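Local structure of transcriptional regulator (Streptococcus dysgalactiae, 4YV9) at the interface of chains A and B. The protein binds DNA through a helix-turn-helix domain and acts as the receptor for SHP peptide pheromones, regulating transcription in quorum sensing. Residues are numbered along the deposited sequence; one frame, centred on the assembly and turned at random. Chains: chain A/B, Transcriptional regulator.

Contact 1: the interface of chains A and B. Residues chain A 5, 45, 48-49, 59, 63; chain B 45, 49, 58-60, 63.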
# COMPACT_ATOMS: atom_id res chain seq x y z
N LEU A 5 15.20 -18.60 3.22
CA LEU A 5 13.89 -18.59 2.58
C LEU A 5 13.13 -19.88 2.86
O LEU A 5 11.90 -19.87 2.95
CB LEU A 5 14.02 -18.40 1.06
CG LEU A 5 14.51 -17.05 0.54
CD1 LEU A 5 14.79 -17.15 -0.96
CD2 LEU A 5 13.47 -15.98 0.82
N CYS A 45 13.25 -19.19 -8.11
CA CYS A 45 12.17 -18.28 -7.74
C CYS A 45 10.90 -18.69 -8.44
O CYS A 45 9.80 -18.48 -7.93
CB CYS A 45 12.51 -16.83 -8.09
SG CYS A 45 13.66 -16.08 -6.93
N LEU A 48 9.42 -21.28 -6.20
CA LEU A 48 8.96 -20.59 -5.00
C LEU A 48 7.65 -19.84 -5.26
O LEU A 48 6.71 -19.95 -4.48
CB LEU A 48 10.01 -19.62 -4.49
CG LEU A 48 9.62 -18.79 -3.27
CD1 LEU A 48 9.24 -19.68 -2.09
CD2 LEU A 48 10.77 -17.87 -2.89
N LEU A 49 7.58 -19.09 -6.35
CA LEU A 49 6.36 -18.35 -6.68
C LEU A 49 5.20 -19.32 -6.87
O LEU A 49 4.09 -19.05 -6.41
CB LEU A 49 6.56 -17.49 -7.92
CG LEU A 49 7.45 -16.27 -7.71
CD1 LEU A 49 7.90 -15.70 -9.04
CD2 LEU A 49 6.70 -15.22 -6.89
N ILE A 59 3.91 -12.74 -3.48
CA ILE A 59 5.32 -12.52 -3.21
C ILE A 59 5.47 -11.21 -2.45
O ILE A 59 6.36 -11.07 -1.60
CB ILE A 59 6.12 -12.52 -4.51
CG1 ILE A 59 7.62 -12.43 -4.21
CG2 ILE A 59 5.62 -11.42 -5.47
CD1 ILE A 59 8.12 -13.54 -3.28
N VAL A 63 7.47 -11.19 1.12
CA VAL A 63 8.54 -10.26 1.48
C VAL A 63 8.19 -9.53 2.76
O VAL A 63 9.03 -9.40 3.66
CB VAL A 63 8.80 -9.24 0.37
CG1 VAL A 63 9.74 -8.13 0.85
CG2 VAL A 63 9.35 -9.93 -0.85
N CYS B 45 16.73 -19.00 -6.10
CA CYS B 45 16.01 -17.80 -5.73
C CYS B 45 16.86 -16.98 -4.76
O CYS B 45 16.97 -15.76 -4.89
CB CYS B 45 14.66 -18.14 -5.10
SG CYS B 45 13.57 -16.69 -4.99
N LEU B 49 17.92 -13.18 -5.08
CA LEU B 49 17.62 -12.17 -4.06
C LEU B 49 18.83 -11.36 -3.65
O LEU B 49 18.72 -10.16 -3.38
CB LEU B 49 17.01 -12.81 -2.81
CG LEU B 49 15.48 -12.72 -2.71
CD1 LEU B 49 14.81 -13.37 -3.90
CD2 LEU B 49 15.00 -13.36 -1.43
N THR B 58 13.59 -5.21 -4.26
CA THR B 58 13.14 -6.37 -3.53
C THR B 58 12.38 -7.28 -4.51
O THR B 58 11.86 -6.81 -5.53
CB THR B 58 12.29 -5.94 -2.35
OG1 THR B 58 11.61 -7.08 -1.81
CG2 THR B 58 11.29 -4.89 -2.79
N ILE B 59 12.34 -8.58 -4.22
CA ILE B 59 11.83 -9.56 -5.18
C ILE B 59 10.37 -9.31 -5.55
O ILE B 59 9.93 -9.67 -6.63
CB ILE B 59 12.02 -11.02 -4.66
CG1 ILE B 59 11.51 -12.06 -5.67
CG2 ILE B 59 11.34 -11.22 -3.32
CD1 ILE B 59 12.30 -12.11 -6.98
N ASP B 60 9.61 -8.65 -4.68
CA ASP B 60 8.20 -8.36 -5.04
C ASP B 60 8.12 -7.27 -6.10
O ASP B 60 7.27 -7.30 -7.00
CB ASP B 60 7.38 -7.99 -3.81
CG ASP B 60 8.04 -6.93 -2.95
OD1 ASP B 60 9.23 -7.08 -2.64
OD2 ASP B 60 7.36 -5.95 -2.56
N VAL B 63 9.20 -8.95 -9.49
CA VAL B 63 8.12 -9.74 -10.06
C VAL B 63 7.09 -8.90 -10.84
O VAL B 63 6.59 -9.32 -11.89
CB VAL B 63 7.39 -10.55 -8.97
CG1 VAL B 63 6.08 -11.12 -9.49
CG2 VAL B 63 8.29 -11.65 -8.45
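A:Cys45 and B:Cys45 meet through unlike torsions: SG of A:Cys45 lies anti to its carbonyl carbon (chi1 -77°), whereas SG of B:Cys45 lies anti to its backbone N (chi1 -166°). Both sulfurs thereby point at one another and close an intermolecular disulfide, SG to SG 2.0 Å, which ties the two helices 45-54 together covalently at their first residue. The two-fold relation of the chains is thus broken locally, in side-chain rotation. A methyl of A:Leu48, CD2, rests 3.7 Å from SG of B:Cys45 and helps cover the bridge. Beside it A:Leu5 and B:Leu49 reach for each other tip to tip, with CD2 of A:Leu5 3.8 Å from CD2 of B:Leu49. Further along, A:Ile59 and B:Ile59 cross at about a right angle, CD1 of A:Ile59 lying 4.0 Å from the branch methyl CG2 of B:Ile59. That same CG2 presses closely on A:Val63, 3.4 Å from its CG2, the tight point of the patch. A:Ile59 in turn lays its CG2 against CG2 of B:Val63 at 4.0 Å. B:Asp60 runs across A:Val63 at about a right angle; its carboxylate oxygen OD1 touches methyl CG2 of A:Val63 at 3.4 Å and also accepts a hydrogen bond from the B:Thr58 hydroxyl of its own chain, which holds the carboxylate over the valine. No polar bond crosses this patch, so contact here rests on the disulfide and on van der Waals packing, mostly between apolar side chains. The site lies within the helix-turn-helix region, where the helices 45-54 are joined at their starts and helices 59-64 of chain A and 59-66 of chain B pack on each other across the two chains of the assembly.

Contact 2: the interface of chains A and B. Residues chain A 71-73, 105, 143; chain B 53, 56.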
# COMPACT_ATOMS: atom_id res chain seq x y z
N THR A 71 17.78 -7.46 3.16
CA THR A 71 17.34 -6.28 2.43
C THR A 71 17.98 -5.03 3.03
O THR A 71 17.49 -4.46 4.00
CB THR A 71 15.82 -6.18 2.43
OG1 THR A 71 15.33 -6.49 3.74
CG2 THR A 71 15.26 -7.20 1.49
N HIS A 72 19.10 -4.63 2.43
CA HIS A 72 19.93 -3.51 2.89
C HIS A 72 19.14 -2.22 3.05
O HIS A 72 19.22 -1.54 4.09
CB HIS A 72 21.11 -3.30 1.92
CG HIS A 72 22.13 -2.30 2.39
ND1 HIS A 72 22.07 -0.96 2.06
CD2 HIS A 72 23.27 -2.45 3.12
CE1 HIS A 72 23.12 -0.33 2.58
NE2 HIS A 72 23.85 -1.21 3.23
N PHE A 73 18.38 -1.86 2.01
CA PHE A 73 17.71 -0.59 2.04
C PHE A 73 16.59 -0.56 3.09
O PHE A 73 16.43 0.44 3.79
CB PHE A 73 17.15 -0.24 0.64
CG PHE A 73 16.66 1.18 0.53
CD1 PHE A 73 17.51 2.24 0.79
CD2 PHE A 73 15.35 1.46 0.15
CE1 PHE A 73 17.09 3.54 0.69
CE2 PHE A 73 14.90 2.78 0.04
CZ PHE A 73 15.76 3.82 0.32
N GLU A 105 23.04 6.56 0.37
CA GLU A 105 22.38 6.28 1.64
C GLU A 105 22.77 7.32 2.68
O GLU A 105 21.91 7.84 3.39
CB GLU A 105 22.72 4.86 2.13
CG GLU A 105 22.00 3.74 1.33
CD GLU A 105 22.66 3.42 -0.01
OE1 GLU A 105 23.72 3.99 -0.34
OE2 GLU A 105 22.11 2.55 -0.74
N TYR A 143 13.53 2.38 -4.19
CA TYR A 143 14.81 3.02 -3.85
C TYR A 143 14.92 4.45 -4.35
O TYR A 143 15.17 5.37 -3.58
CB TYR A 143 15.96 2.21 -4.44
CG TYR A 143 17.35 2.67 -4.08
CD1 TYR A 143 17.81 2.61 -2.77
CD2 TYR A 143 18.24 3.07 -5.07
CE1 TYR A 143 19.15 2.95 -2.45
CE2 TYR A 143 19.57 3.42 -4.77
CZ TYR A 143 20.01 3.37 -3.46
OH TYR A 143 21.33 3.72 -3.17
N ASP B 53 19.11 -7.39 -4.06
CA ASP B 53 19.46 -6.57 -2.91
C ASP B 53 20.61 -5.60 -3.27
O ASP B 53 20.58 -4.43 -2.87
CB ASP B 53 19.82 -7.45 -1.72
CG ASP B 53 20.23 -6.65 -0.50
OD1 ASP B 53 19.55 -5.67 -0.17
OD2 ASP B 53 21.25 -7.00 0.13
N ASN B 56 19.21 -2.86 -4.94
CA ASN B 56 18.19 -2.20 -4.10
C ASN B 56 16.75 -2.37 -4.63
O ASN B 56 15.94 -1.44 -4.60
CB ASN B 56 18.53 -0.72 -3.93
CG ASN B 56 19.83 -0.51 -3.16
OD1 ASN B 56 19.95 -0.94 -2.01
ND2 ASN B 56 20.81 0.13 -3.79
O HOH W 1 13.72 -0.37 -5.36
O HOH W 2 20.60 0.47 0.25
O HOH W 3 18.77 -3.05 -0.65
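A:Tyr143 and B:Asn56 form the packed half of this contact, in which the helix-turn-helix region of one Rgg chain, through helix 45-54 and the loop after it, meets the helical C-terminal repeat domain of the other. The amide of B:Asn56 stacks on one face of the phenol ring, the planes 14° apart, with ND2 offset toward the rim and 3.3 Å from CZ of A:Tyr143. CB of B:Asn56 continues the cover, 3.6 Å from CG of the same ring. The phenol is steadied from its own side: its OH gives a hydrogen bond of 2.8 Å to OE2 of A:Glu105, approaching from above the carboxylate plane, and its edge, at CD1, sits over the face of A:Phe73.

The other half is wet. Here the direct bond runs from the backbone N of A:His72, at the start of helix 72-85, to OD1 of B:Asp53, 2.8 Å long and fairly straight (161° at H), met on the syn side, 24° out of the carboxylate plane. The partial positive charge of that helix start may favour the carboxylate. Water 3 joins A:Phe73 N to OD1 and O of B:Asp53 and to OD1 of B:Asn56. Water 2, in the plane of the imidazole, links ND1 of A:His72 at 2.7 Å to B:Asn56 OD1 and A:Glu105 OE2. Waters 2 and 3 thus both grip OD1 of B:Asn56, while ND2 of the same amide lies over the phenol ring. Water 1 bridges B:Asn56 O, at 2.6 Å, to A:Tyr143 N.

The C-alpha centres of contact 1 and contact 2 lie about 15 Å apart, and helix 45-54 of chain B serves both: its first turns face the partner's helix-turn-helix region in contact 1, its last residues and the following loop face the partner's C-terminal helices in contact 2. Contact 1 is covalent and apolar, contact 2 polar and hydrated. Contact 1 straddles the two-fold axis at the disulfide, while the pairs of contact 2 recur with the chains exchanged; in this assembly both DNA-binding regions are held to each other and to the opposite repeat domain. Such coupling could let changes in the peptide-binding domain be felt at the DNA-binding one.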